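Local structure of protein TASOR (Homo sapiens, 6TL1) at residues 82-92 against 193-204. The protein is a component of the HUSH complex, which silences transposable elements and other H3K9me3-rich loci by promoting recruitment of SETDB1 and MORC2. Sequence-based numbering, arbitrary orientation.
Sequences VQTICEKGLHV and RRRPRHVCPYAV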
loop_
_atom_site.group_PDB
_atom_site.type_symbol
_atom_site.label_atom_id
_atom_site.label_comp_id
_atom_site.label_asym_id
_atom_site.label_seq_id
_atom_site.Cartn_x
_atom_site.Cartn_y
_atom_site.Cartn_z
ATOM N N VAL A 82 -10.169 -9.086 -4.278
ATOM C CA VAL A 82 -10.537 -7.688 -4.053
ATOM C C VAL A 82 -11.651 -7.599 -3.025
ATOM O O VAL A 82 -11.637 -6.738 -2.136
ATOM C CB VAL A 82 -10.961 -7.020 -5.375
ATOM C CG1 VAL A 82 -11.595 -5.657 -5.094
ATOM C CG2 VAL A 82 -9.783 -6.871 -6.310
ATOM N N GLN A 83 -12.635 -8.487 -3.140
ATOM C CA GLN A 83 -13.792 -8.468 -2.249
ATOM C C GLN A 83 -13.382 -8.566 -0.789
ATOM O O GLN A 83 -13.797 -7.743 0.034
ATOM C CB GLN A 83 -14.736 -9.612 -2.613
ATOM C CG GLN A 83 -15.903 -9.827 -1.631
ATOM C CD GLN A 83 -16.791 -8.611 -1.481
ATOM O OE1 GLN A 83 -17.043 -7.894 -2.447
ATOM N NE2 GLN A 83 -17.280 -8.378 -0.265
ATOM N N THR A 84 -12.541 -9.548 -0.453
ATOM C CA THR A 84 -12.215 -9.801 0.950
ATOM C C THR A 84 -11.387 -8.680 1.564
ATOM O O THR A 84 -11.646 -8.272 2.703
ATOM C CB THR A 84 -11.474 -11.127 1.079
ATOM O OG1 THR A 84 -12.269 -12.166 0.494
ATOM C CG2 THR A 84 -11.229 -11.449 2.540
ATOM N N ILE A 85 -10.397 -8.160 0.833
ATOM C CA ILE A 85 -9.585 -7.073 1.379
ATOM C C ILE A 85 -10.411 -5.800 1.533
ATOM O O ILE A 85 -10.279 -5.081 2.529
ATOM C CB ILE A 85 -8.317 -6.834 0.532
ATOM C CG1 ILE A 85 -7.306 -7.966 0.710
ATOM C CG2 ILE A 85 -7.657 -5.522 0.908
ATOM C CD1 ILE A 85 -7.433 -9.099 -0.266
ATOM N N CYS A 86 -11.266 -5.478 0.556
ATOM C CA CYS A 86 -12.032 -4.244 0.694
ATOM C C CYS A 86 -13.104 -4.368 1.773
ATOM O O CYS A 86 -13.453 -3.374 2.422
ATOM C CB CYS A 86 -12.642 -3.851 -0.649
ATOM S SG CYS A 86 -11.372 -3.404 -1.867
ATOM N N GLU A 87 -13.614 -5.569 2.006
ATOM C CA GLU A 87 -14.656 -5.703 3.008
ATOM C C GLU A 87 -14.073 -5.917 4.399
ATOM O O GLU A 87 -14.576 -5.340 5.365
ATOM C CB GLU A 87 -15.603 -6.843 2.638
ATOM C CG GLU A 87 -16.399 -7.373 3.811
ATOM C CD GLU A 87 -17.245 -8.581 3.459
ATOM O OE1 GLU A 87 -18.019 -9.019 4.328
ATOM O OE2 GLU A 87 -17.086 -9.107 2.340
ATOM N N LYS A 88 -12.963 -6.654 4.510
ATOM C CA LYS A 88 -12.401 -7.010 5.809
ATOM C C LYS A 88 -11.162 -6.200 6.163
ATOM O O LYS A 88 -10.781 -6.170 7.338
ATOM C CB LYS A 88 -11.958 -8.484 5.826
ATOM C CG LYS A 88 -12.970 -9.545 5.451
ATOM C CD LYS A 88 -13.874 -9.960 6.575
ATOM C CE LYS A 88 -15.231 -9.328 6.431
ATOM N NZ LYS A 88 -16.224 -9.964 7.330
ATOM N N GLY A 89 -10.555 -5.518 5.198
ATOM C CA GLY A 89 -9.297 -4.847 5.428
ATOM C C GLY A 89 -8.118 -5.767 5.164
ATOM O O GLY A 89 -8.253 -6.978 4.984
ATOM N N LEU A 90 -6.936 -5.168 5.098
ATOM C CA LEU A 90 -5.707 -5.913 4.854
ATOM C C LEU A 90 -5.159 -6.455 6.170
ATOM O O LEU A 90 -4.925 -5.689 7.107
ATOM C CB LEU A 90 -4.674 -5.024 4.179
ATOM C CG LEU A 90 -3.368 -5.706 3.776
ATOM C CD1 LEU A 90 -3.623 -6.859 2.811
ATOM C CD2 LEU A 90 -2.444 -4.687 3.153
ATOM N N HIS A 91 -4.944 -7.765 6.231
ATOM C CA HIS A 91 -4.489 -8.439 7.437
ATOM C C HIS A 91 -3.054 -8.926 7.292
ATOM O O HIS A 91 -2.536 -9.092 6.180
ATOM C CB HIS A 91 -5.397 -9.626 7.773
ATOM C CG HIS A 91 -6.747 -9.228 8.285
ATOM N ND1 HIS A 91 -7.731 -8.721 7.467
ATOM C CD2 HIS A 91 -7.274 -9.265 9.531
ATOM C CE1 HIS A 91 -8.807 -8.457 8.186
ATOM N NE2 HIS A 91 -8.557 -8.780 9.442
ATOM N N VAL A 92 -2.424 -9.180 8.450
ATOM C CA VAL A 92 -1.076 -9.733 8.443
ATOM C C VAL A 92 -1.108 -11.114 7.812
ATOM O O VAL A 92 -2.149 -11.781 7.755
ATOM C CB VAL A 92 -0.483 -9.810 9.861
ATOM C CG1 VAL A 92 -0.306 -8.412 10.442
ATOM C CG2 VAL A 92 -1.376 -10.680 10.761
ATOM N N ARG A 193 -1.762 -6.210 16.461
ATOM C CA ARG A 193 -3.063 -6.293 15.814
ATOM C C ARG A 193 -2.926 -7.041 14.496
ATOM O O ARG A 193 -1.906 -6.932 13.811
ATOM C CB ARG A 193 -3.614 -4.888 15.576
ATOM C CG ARG A 193 -4.125 -4.203 16.836
ATOM C CD ARG A 193 -4.832 -2.905 16.496
ATOM N NE ARG A 193 -5.711 -3.065 15.346
ATOM C CZ ARG A 193 -7.034 -3.146 15.434
ATOM N NH1 ARG A 193 -7.623 -3.078 16.622
ATOM N NH2 ARG A 193 -7.767 -3.296 14.336
ATOM N N ARG A 194 -3.930 -7.846 14.155
ATOM C CA ARG A 194 -3.830 -8.517 12.870
ATOM C C ARG A 194 -4.195 -7.595 11.715
ATOM O O ARG A 194 -3.867 -7.902 10.564
ATOM C CB ARG A 194 -4.703 -9.774 12.830
ATOM C CG ARG A 194 -4.199 -10.899 13.718
ATOM C CD ARG A 194 -4.770 -12.247 13.311
ATOM N NE ARG A 194 -4.253 -12.667 12.007
ATOM C CZ ARG A 194 -4.967 -12.749 10.889
ATOM N NH1 ARG A 194 -6.260 -12.448 10.888
ATOM N NH2 ARG A 194 -4.379 -13.140 9.765
ATOM N N ARG A 195 -4.855 -6.465 11.990
ATOM C CA ARG A 195 -5.186 -5.488 10.959
ATOM C C ARG A 195 -4.810 -4.091 11.448
ATOM O O ARG A 195 -5.505 -3.525 12.304
ATOM C CB ARG A 195 -6.668 -5.541 10.590
ATOM C CG ARG A 195 -7.047 -4.474 9.554
ATOM C CD ARG A 195 -8.501 -4.541 9.158
ATOM N NE ARG A 195 -9.383 -4.528 10.315
ATOM C CZ ARG A 195 -9.709 -3.432 10.997
ATOM N NH1 ARG A 195 -9.210 -2.246 10.663
ATOM N NH2 ARG A 195 -10.528 -3.524 12.039
ATOM N N PRO A 196 -3.724 -3.514 10.933
ATOM C CA PRO A 196 -3.397 -2.129 11.293
ATOM C C PRO A 196 -4.485 -1.202 10.794
ATOM O O PRO A 196 -4.981 -1.363 9.680
ATOM C CB PRO A 196 -2.069 -1.874 10.564
ATOM C CG PRO A 196 -1.506 -3.244 10.298
ATOM C CD PRO A 196 -2.723 -4.096 10.025
ATOM N N ARG A 197 -4.869 -0.237 11.628
ATOM C CA ARG A 197 -6.003 0.612 11.283
ATOM C C ARG A 197 -5.634 1.863 10.493
ATOM O O ARG A 197 -6.543 2.516 9.954
ATOM C CB ARG A 197 -6.786 1.041 12.531
ATOM C CG ARG A 197 -7.133 -0.055 13.542
ATOM C CD ARG A 197 -7.632 0.570 14.855
ATOM N NE ARG A 197 -6.549 1.108 15.651
ATOM C CZ ARG A 197 -6.728 1.919 16.687
ATOM N NH1 ARG A 197 -5.685 2.366 17.373
ATOM N NH2 ARG A 197 -7.944 2.341 17.003
ATOM N N HIS A 198 -4.346 2.199 10.379
ATOM C CA HIS A 198 -3.927 3.343 9.577
ATOM C C HIS A 198 -3.669 2.962 8.118
ATOM O O HIS A 198 -2.991 3.693 7.393
ATOM C CB HIS A 198 -2.714 4.041 10.217
ATOM C CG HIS A 198 -1.593 3.129 10.616
ATOM N ND1 HIS A 198 -1.774 2.006 11.397
ATOM C CD2 HIS A 198 -0.257 3.213 10.390
ATOM C CE1 HIS A 198 -0.609 1.419 11.602
ATOM N NE2 HIS A 198 0.329 2.127 10.997
ATOM N N VAL A 199 -4.244 1.848 7.683
ATOM C CA VAL A 199 -4.309 1.398 6.303
ATOM C C VAL A 199 -5.775 1.145 5.986
ATOM O O VAL A 199 -6.448 0.407 6.715
ATOM C CB VAL A 199 -3.488 0.114 6.096
ATOM C CG1 VAL A 199 -3.763 -0.474 4.740
ATOM C CG2 VAL A 199 -1.983 0.403 6.310
ATOM N N CYS A 200 -6.282 1.777 4.921
ATOM C CA CYS A 200 -7.705 1.670 4.593
ATOM C C CYS A 200 -7.912 1.603 3.083
ATOM O O CYS A 200 -7.414 2.479 2.356
ATOM C CB CYS A 200 -8.476 2.858 5.180
ATOM S SG CYS A 200 -10.265 2.723 5.023
ATOM N N PRO A 201 -8.622 0.599 2.575
ATOM C CA PRO A 201 -8.892 0.545 1.130
ATOM C C PRO A 201 -9.723 1.740 0.677
ATOM O O PRO A 201 -10.707 2.122 1.320
ATOM C CB PRO A 201 -9.650 -0.772 0.954
ATOM C CG PRO A 201 -10.267 -1.024 2.273
ATOM C CD PRO A 201 -9.312 -0.477 3.303
ATOM N N TYR A 202 -9.297 2.341 -0.428
ATOM C CA TYR A 202 -9.857 3.568 -0.978
ATOM C C TYR A 202 -10.423 3.401 -2.381
ATOM O O TYR A 202 -11.495 3.940 -2.678
ATOM C CB TYR A 202 -8.752 4.648 -0.980
ATOM C CG TYR A 202 -9.135 5.948 -1.635
ATOM C CD1 TYR A 202 -9.867 6.904 -0.937
ATOM C CD2 TYR A 202 -8.740 6.238 -2.943
ATOM C CE1 TYR A 202 -10.224 8.099 -1.529
ATOM C CE2 TYR A 202 -9.100 7.426 -3.544
ATOM C CZ TYR A 202 -9.824 8.355 -2.837
ATOM O OH TYR A 202 -10.173 9.549 -3.436
ATOM N N ALA A 203 -9.748 2.647 -3.252
ATOM C CA ALA A 203 -10.221 2.467 -4.618
ATOM C C ALA A 203 -9.653 1.172 -5.175
ATOM O O ALA A 203 -8.654 0.649 -4.680
ATOM C CB ALA A 203 -9.822 3.650 -5.515
ATOM N N VAL A 204 -10.304 0.666 -6.222
ATOM C CA VAL A 204 -9.853 -0.513 -6.954
ATOM C C VAL A 204 -9.896 -0.200 -8.443
ATOM O O VAL A 204 -10.877 0.371 -8.933
ATOM C CB VAL A 204 -10.715 -1.752 -6.647
ATOM C CG1 VAL A 204 -10.094 -2.992 -7.262
ATOM C CG2 VAL A 204 -10.884 -1.924 -5.137
HETATM O O HOH W 1 -11.246 -7.337 9.800
HETATM O O HOH W 2 -4.656 -3.074 7.443
HETATM O O HOH W 3 -6.772 -2.489 6.077
#
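In this pseudo-PARP domain, helix 82-88 packs on one face of the antiparallel sheet through the first half of strand 199-209, and the loop after the helix runs beside the loop that leads into that strand. On the helical side the contact is apolar: Val82 CG1 lies 3.7 Å from Val204 CG1, and Cys86 SG rests 3.6 Å from Val204 CG2. Phe4 of the edge strand touches all three side chains, while Pro201 sets its compact ring against the last helical turn. Gly89 leaves the helix with positive phi, and its bare CA lets Arg195 CD pass at 3.8 Å. Beyond it, Val92 N donates to Arg194 O (2.9 Å), in the carbonyl plane, and Val92 CG2 lies against Arg194 NE (3.7 Å). His91 ND1 donates to Gly89 O from above the carbonyl plane, helping to fix the ring that Arg195 CB covers in a CH-pi contact, 4.1 Å from the centroid. Extended through chi1 (177°) and bent at chi3, Arg195 passes Lys88 O, and its NH2 forms a salt bridge with Glu50 of helix 45-60. Small apolar groups thus seat the helix closely on the strand, whereas one direct backbone hydrogen bond and waters bridging Leu90 to Pro196 and Val199 join the loops.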